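Local coordinates for putative uncharacterized protein (Actinomyces odontolyticus, PDB 3UP9) that probably binds L-methionine as the lipoprotein receptor of a bacterial uptake system, and holds a selenomethionine in its cleft, at residues Ser16-Ile21 with Ala200-Val205; Thr43-Pro48 with Gly175-Glu180. One frame throughout, in Å; residues are numbered along the deposited sequence.

Contact 1. Residues Ser16-Ile21 with Ala200-Val205. With MSE (selenomethionine), chain B.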
# COMPACT_ATOMS: atom_id res chain seq x y z
N SER A 16 -7.41 -3.35 -5.48
CA SER A 16 -6.43 -3.35 -6.58
C SER A 16 -5.10 -2.85 -6.07
O SER A 16 -5.04 -1.80 -5.46
CB SER A 16 -6.91 -2.51 -7.76
OG SER A 16 -6.09 -2.75 -8.87
N PRO A 17 -4.02 -3.59 -6.31
CA PRO A 17 -3.87 -4.88 -7.01
C PRO A 17 -4.26 -6.17 -6.24
O PRO A 17 -4.43 -7.24 -6.86
CB PRO A 17 -2.37 -4.92 -7.33
CG PRO A 17 -1.73 -4.14 -6.22
CD PRO A 17 -2.71 -3.03 -5.91
N HIS A 18 -4.37 -6.06 -4.92
CA HIS A 18 -4.30 -7.24 -4.07
C HIS A 18 -5.42 -8.22 -4.33
O HIS A 18 -5.15 -9.37 -4.60
CB HIS A 18 -4.24 -6.84 -2.59
CG HIS A 18 -3.19 -5.79 -2.29
ND1 HIS A 18 -3.38 -4.51 -2.58
CD2 HIS A 18 -1.91 -5.90 -1.74
CE1 HIS A 18 -2.26 -3.82 -2.23
NE2 HIS A 18 -1.37 -4.68 -1.74
N ALA A 19 -6.68 -7.79 -4.28
CA ALA A 19 -7.77 -8.73 -4.56
C ALA A 19 -7.70 -9.25 -5.98
O ALA A 19 -7.99 -10.41 -6.20
CB ALA A 19 -9.16 -8.18 -4.22
N LYS A 20 -7.30 -8.44 -6.95
CA LYS A 20 -7.14 -8.97 -8.33
C LYS A 20 -6.08 -10.10 -8.43
O LYS A 20 -6.29 -11.12 -9.09
CB LYS A 20 -6.81 -7.84 -9.31
CG LYS A 20 -7.88 -6.80 -9.44
CD LYS A 20 -7.67 -5.85 -10.62
CE LYS A 20 -8.95 -5.09 -11.03
NZ LYS A 20 -9.71 -5.55 -12.25
N ILE A 21 -4.94 -9.91 -7.81
CA ILE A 21 -3.85 -10.91 -7.79
C ILE A 21 -4.39 -12.17 -7.11
O ILE A 21 -4.20 -13.27 -7.62
CB ILE A 21 -2.60 -10.39 -7.02
CG1 ILE A 21 -1.94 -9.21 -7.75
CG2 ILE A 21 -1.57 -11.47 -6.82
CD1 ILE A 21 -0.97 -8.45 -6.81
N ALA A 200 9.22 -0.52 0.89
CA ALA A 200 7.76 -0.63 1.00
C ALA A 200 7.15 -1.71 0.13
O ALA A 200 6.14 -1.48 -0.58
CB ALA A 200 7.07 0.72 0.74
N VAL A 201 7.70 -2.92 0.23
CA VAL A 201 7.13 -4.07 -0.47
C VAL A 201 5.92 -4.63 0.30
O VAL A 201 5.88 -4.69 1.54
CB VAL A 201 8.19 -5.17 -0.70
CG1 VAL A 201 9.30 -4.66 -1.62
CG2 VAL A 201 8.75 -5.70 0.62
N ASN A 202 4.94 -5.08 -0.47
CA ASN A 202 3.69 -5.62 0.03
C ASN A 202 3.74 -7.12 0.33
O ASN A 202 4.15 -7.90 -0.49
CB ASN A 202 2.57 -5.38 -1.00
CG ASN A 202 2.13 -3.95 -1.05
OD1 ASN A 202 1.06 -3.60 -0.51
ND2 ASN A 202 2.91 -3.11 -1.75
N VAL A 203 3.27 -7.51 1.51
CA VAL A 203 3.46 -8.86 2.01
C VAL A 203 2.16 -9.50 2.48
O VAL A 203 1.21 -8.81 2.84
CB VAL A 203 4.55 -8.87 3.15
CG1 VAL A 203 5.93 -8.64 2.54
CG2 VAL A 203 4.24 -7.84 4.22
N LEU A 204 2.15 -10.84 2.44
CA LEU A 204 1.07 -11.67 3.03
C LEU A 204 1.35 -11.67 4.53
O LEU A 204 2.50 -11.84 4.93
CB LEU A 204 1.10 -13.13 2.48
CG LEU A 204 -0.05 -14.03 2.96
CD1 LEU A 204 -1.36 -13.71 2.29
CD2 LEU A 204 0.31 -15.48 2.68
N VAL A 205 0.33 -11.42 5.35
CA VAL A 205 0.51 -11.37 6.82
C VAL A 205 -0.52 -12.30 7.39
O VAL A 205 -1.65 -12.34 6.92
CB VAL A 205 0.42 -9.93 7.42
CG1 VAL A 205 0.48 -9.93 8.95
CG2 VAL A 205 1.46 -9.01 6.80
N MSE B . -0.81 -0.91 -0.97
CA MSE B . -0.13 0.14 -0.18
C MSE B . 1.26 0.46 -0.67
O MSE B . 1.97 -0.46 -1.17
OXT MSE B . 1.64 1.63 -0.55
CB MSE B . -0.03 -0.29 1.26
CG MSE B . 0.54 0.81 2.22
SE MSE B . 0.63 0.14 4.01
CE MSE B . -1.25 -0.43 4.39
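His18 and Asn202 meet in the methionine pocket, where helix 15-28 faces strand 201-207 within one lobe of a periplasmic-binding-protein fold. His18 NE2 donates to Asn202 OD1 over 2.9 Å, and at 163° the N-H...O line is nearly straight. The oxygen lies at the edge of the imidazole, close to its plane, whereas the donor stands well above the amide's carbonyl plane, 56° out of it. The histidine reaches the strand because its CG sits anti to the carbonyl carbon (chi1 -50°). Both ends of the amide also meet the bound selenomethionine: Asn202 ND2 donates to MSE O at 2.9 Å, and MSE N makes a weak bond to Asn202 OD1 at 3.3 Å. ND2 bonds to His86 O as well, so three bonds and a weak fourth probably fix which way the amide faces. A leucine here would probably leave His18 NE2 without its acceptor and the ligand carboxylate without one of its donors. His18, itself a pocket residue, touches the ligand's amino group through CE1 and probably also steadies through NE2 an asparagine that reads both the amino and carboxylate groups of the amino acid.

Contact 2. Residues Thr43-Pro48 with Gly175-Glu180. With MSE (selenomethionine), chain B.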
# COMPACT_ATOMS: atom_id res chain seq x y z
N THR A 43 -11.31 -1.48 2.18
CA THR A 43 -10.93 -0.22 1.50
C THR A 43 -10.06 0.74 2.36
O THR A 43 -9.62 1.76 1.86
CB THR A 43 -12.11 0.52 0.85
OG1 THR A 43 -13.15 0.57 1.75
CG2 THR A 43 -12.68 -0.20 -0.46
N ASP A 44 -9.82 0.39 3.63
CA ASP A 44 -8.92 1.15 4.49
C ASP A 44 -7.87 0.22 5.16
O ASP A 44 -7.93 -1.00 5.00
CB ASP A 44 -9.69 1.98 5.55
CG ASP A 44 -9.82 1.26 6.86
OD1 ASP A 44 -9.76 0.03 6.81
OD2 ASP A 44 -9.96 1.90 7.95
N TYR A 45 -6.93 0.81 5.90
CA TYR A 45 -5.74 0.11 6.35
C TYR A 45 -5.88 -0.47 7.74
O TYR A 45 -5.23 -1.47 8.03
CB TYR A 45 -4.53 1.04 6.26
CG TYR A 45 -4.04 1.41 4.84
CD1 TYR A 45 -4.33 0.61 3.75
CD2 TYR A 45 -3.21 2.53 4.64
CE1 TYR A 45 -3.86 0.92 2.50
CE2 TYR A 45 -2.70 2.84 3.38
CZ TYR A 45 -3.04 2.03 2.32
OH TYR A 45 -2.55 2.28 1.05
N VAL A 46 -6.71 0.14 8.58
CA VAL A 46 -6.92 -0.24 9.96
C VAL A 46 -7.62 -1.60 10.09
O VAL A 46 -7.20 -2.51 10.82
CB VAL A 46 -7.68 0.89 10.75
CG1 VAL A 46 -8.06 0.41 12.12
CG2 VAL A 46 -6.82 2.14 10.86
N GLN A 47 -8.64 -1.77 9.27
CA GLN A 47 -9.59 -2.83 9.41
C GLN A 47 -9.10 -4.24 9.12
O GLN A 47 -9.46 -5.14 9.85
CB GLN A 47 -10.76 -2.49 8.48
CG GLN A 47 -12.08 -2.40 9.15
CD GLN A 47 -12.46 -1.02 9.49
OE1 GLN A 47 -12.30 -0.61 10.64
NE2 GLN A 47 -13.08 -0.30 8.55
N PRO A 48 -8.31 -4.47 8.06
CA PRO A 48 -7.76 -5.84 7.83
C PRO A 48 -6.85 -6.40 8.94
O PRO A 48 -6.84 -7.59 9.19
CB PRO A 48 -6.91 -5.67 6.55
CG PRO A 48 -7.40 -4.45 5.91
CD PRO A 48 -7.86 -3.54 7.01
N GLY A 175 -0.58 3.71 -4.02
CA GLY A 175 -1.09 3.02 -5.22
C GLY A 175 -2.49 2.44 -5.16
O GLY A 175 -3.31 2.75 -6.01
N ASN A 176 -2.79 1.63 -4.13
CA ASN A 176 -4.10 1.02 -3.97
C ASN A 176 -5.22 2.03 -4.05
O ASN A 176 -6.22 1.72 -4.63
CB ASN A 176 -4.24 0.17 -2.68
CG ASN A 176 -4.17 1.00 -1.41
OD1 ASN A 176 -3.10 1.49 -1.03
ND2 ASN A 176 -5.31 1.16 -0.74
N PHE A 177 -5.03 3.22 -3.46
CA PHE A 177 -6.02 4.32 -3.46
C PHE A 177 -6.09 5.02 -4.85
O PHE A 177 -7.20 5.33 -5.34
CB PHE A 177 -5.77 5.36 -2.32
CG PHE A 177 -5.94 4.81 -0.94
CD1 PHE A 177 -7.15 4.18 -0.57
CD2 PHE A 177 -4.92 4.95 0.03
CE1 PHE A 177 -7.31 3.63 0.70
CE2 PHE A 177 -5.09 4.43 1.29
CZ PHE A 177 -6.29 3.76 1.64
N ALA A 178 -4.93 5.23 -5.47
CA ALA A 178 -4.83 5.79 -6.81
C ALA A 178 -5.59 4.85 -7.75
O ALA A 178 -6.29 5.32 -8.60
CB ALA A 178 -3.36 5.95 -7.26
N GLN A 179 -5.45 3.55 -7.56
CA GLN A 179 -6.10 2.54 -8.39
C GLN A 179 -7.61 2.66 -8.29
O GLN A 179 -8.29 2.70 -9.31
CB GLN A 179 -5.67 1.13 -8.00
CG GLN A 179 -4.23 0.71 -8.36
CD GLN A 179 -4.10 0.18 -9.77
OE1 GLN A 179 -4.64 -0.88 -10.10
NE2 GLN A 179 -3.42 0.95 -10.63
N GLU A 180 -8.14 2.70 -7.07
CA GLU A 180 -9.56 2.89 -6.83
C GLU A 180 -10.04 4.13 -7.55
O GLU A 180 -11.09 4.10 -8.10
CB GLU A 180 -9.88 3.03 -5.35
CG GLU A 180 -10.06 1.73 -4.58
CD GLU A 180 -11.05 0.83 -5.24
OE1 GLU A 180 -12.26 1.20 -5.30
OE2 GLU A 180 -10.60 -0.21 -5.75
N MSE B . -0.81 -0.91 -0.97
CA MSE B . -0.13 0.14 -0.18
C MSE B . 1.26 0.46 -0.67
O MSE B . 1.97 -0.46 -1.17
OXT MSE B . 1.64 1.63 -0.55
CB MSE B . -0.03 -0.29 1.26
CG MSE B . 0.54 0.81 2.22
SE MSE B . 0.63 0.14 4.01
CE MSE B . -1.25 -0.43 4.39
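Tyr45 and Phe177 pack together at the wall of the selenomethionine pocket that closes round the ligand's methyl end, joining the loop before helix 46-53 to helix 175-180. The tyrosine ring is covered on both faces. Over the centre of one lies the ligand's terminal methyl, with MSE CE 3.3 Å from Tyr45 CD1; over the other, nearer the rim, comes Phe177 CZ. The closest carbons of the two rings are Tyr45 CZ and Phe177 CE2, 3.3 Å apart. Their centroids are 4.9 Å apart and their planes meet at 41°, an oblique pairing that is neither a parallel stack nor a T-shape. The two side chains approach from opposite directions, and a CG swung beside the backbone N (chi1 -66°) carries the Phe177 ring across to the tyrosine.

Phe177 is itself bracketed. Asn176 ND2 sits above the centre of one of its faces, while Thr43 O lies in the ring plane at its edge, 3.2 Å from Phe177 CE1, so a carbonyl oxygen meets the electropositive rim of the ring. Asn176 OD1 is modelled at the edge of the tyrosine ring, but its 2.3 Å separation from Tyr45 OH is implausibly short; its position, and with it the weak bond it receives from the ligand's amino N, is therefore doubtful. Just before Tyr45 in the chain, Asp44 OD1 accepts from Gln47 N at 3.2 Å, a capping bond on the turn leading into helix 46-53. Ile112 touches both aromatic rings. Since the loop follows a strand of the seven-stranded sheet and helix 175-180 a strand of the five-stranded one, this contact spans the cleft between lobes, as in the closed, ligand-bound form of periplasmic binding proteins.

In the fold
Both contacts are largely buried and share one selenomethionine, but they favour different parts of it. Contact 1 stays within the lobe built on the seven-stranded sheet and is purely polar, a small junction directed at the ligand's amino and carboxylate groups. Contact 2 joins the two lobes, buries over three times as much surface, and is mainly aromatic, chiefly covering the methyl end; its edge at Thr43 reaches the surface. The centres of contact 1 and contact 2 lie about 10 Å apart. Ser16 OG and Gln179 OE1, 2.7 Å apart in a probable hydrogen bond, tie helix 15-28 to helix 175-180, and Glu88 bonds both the ligand and the backbone of Asn176.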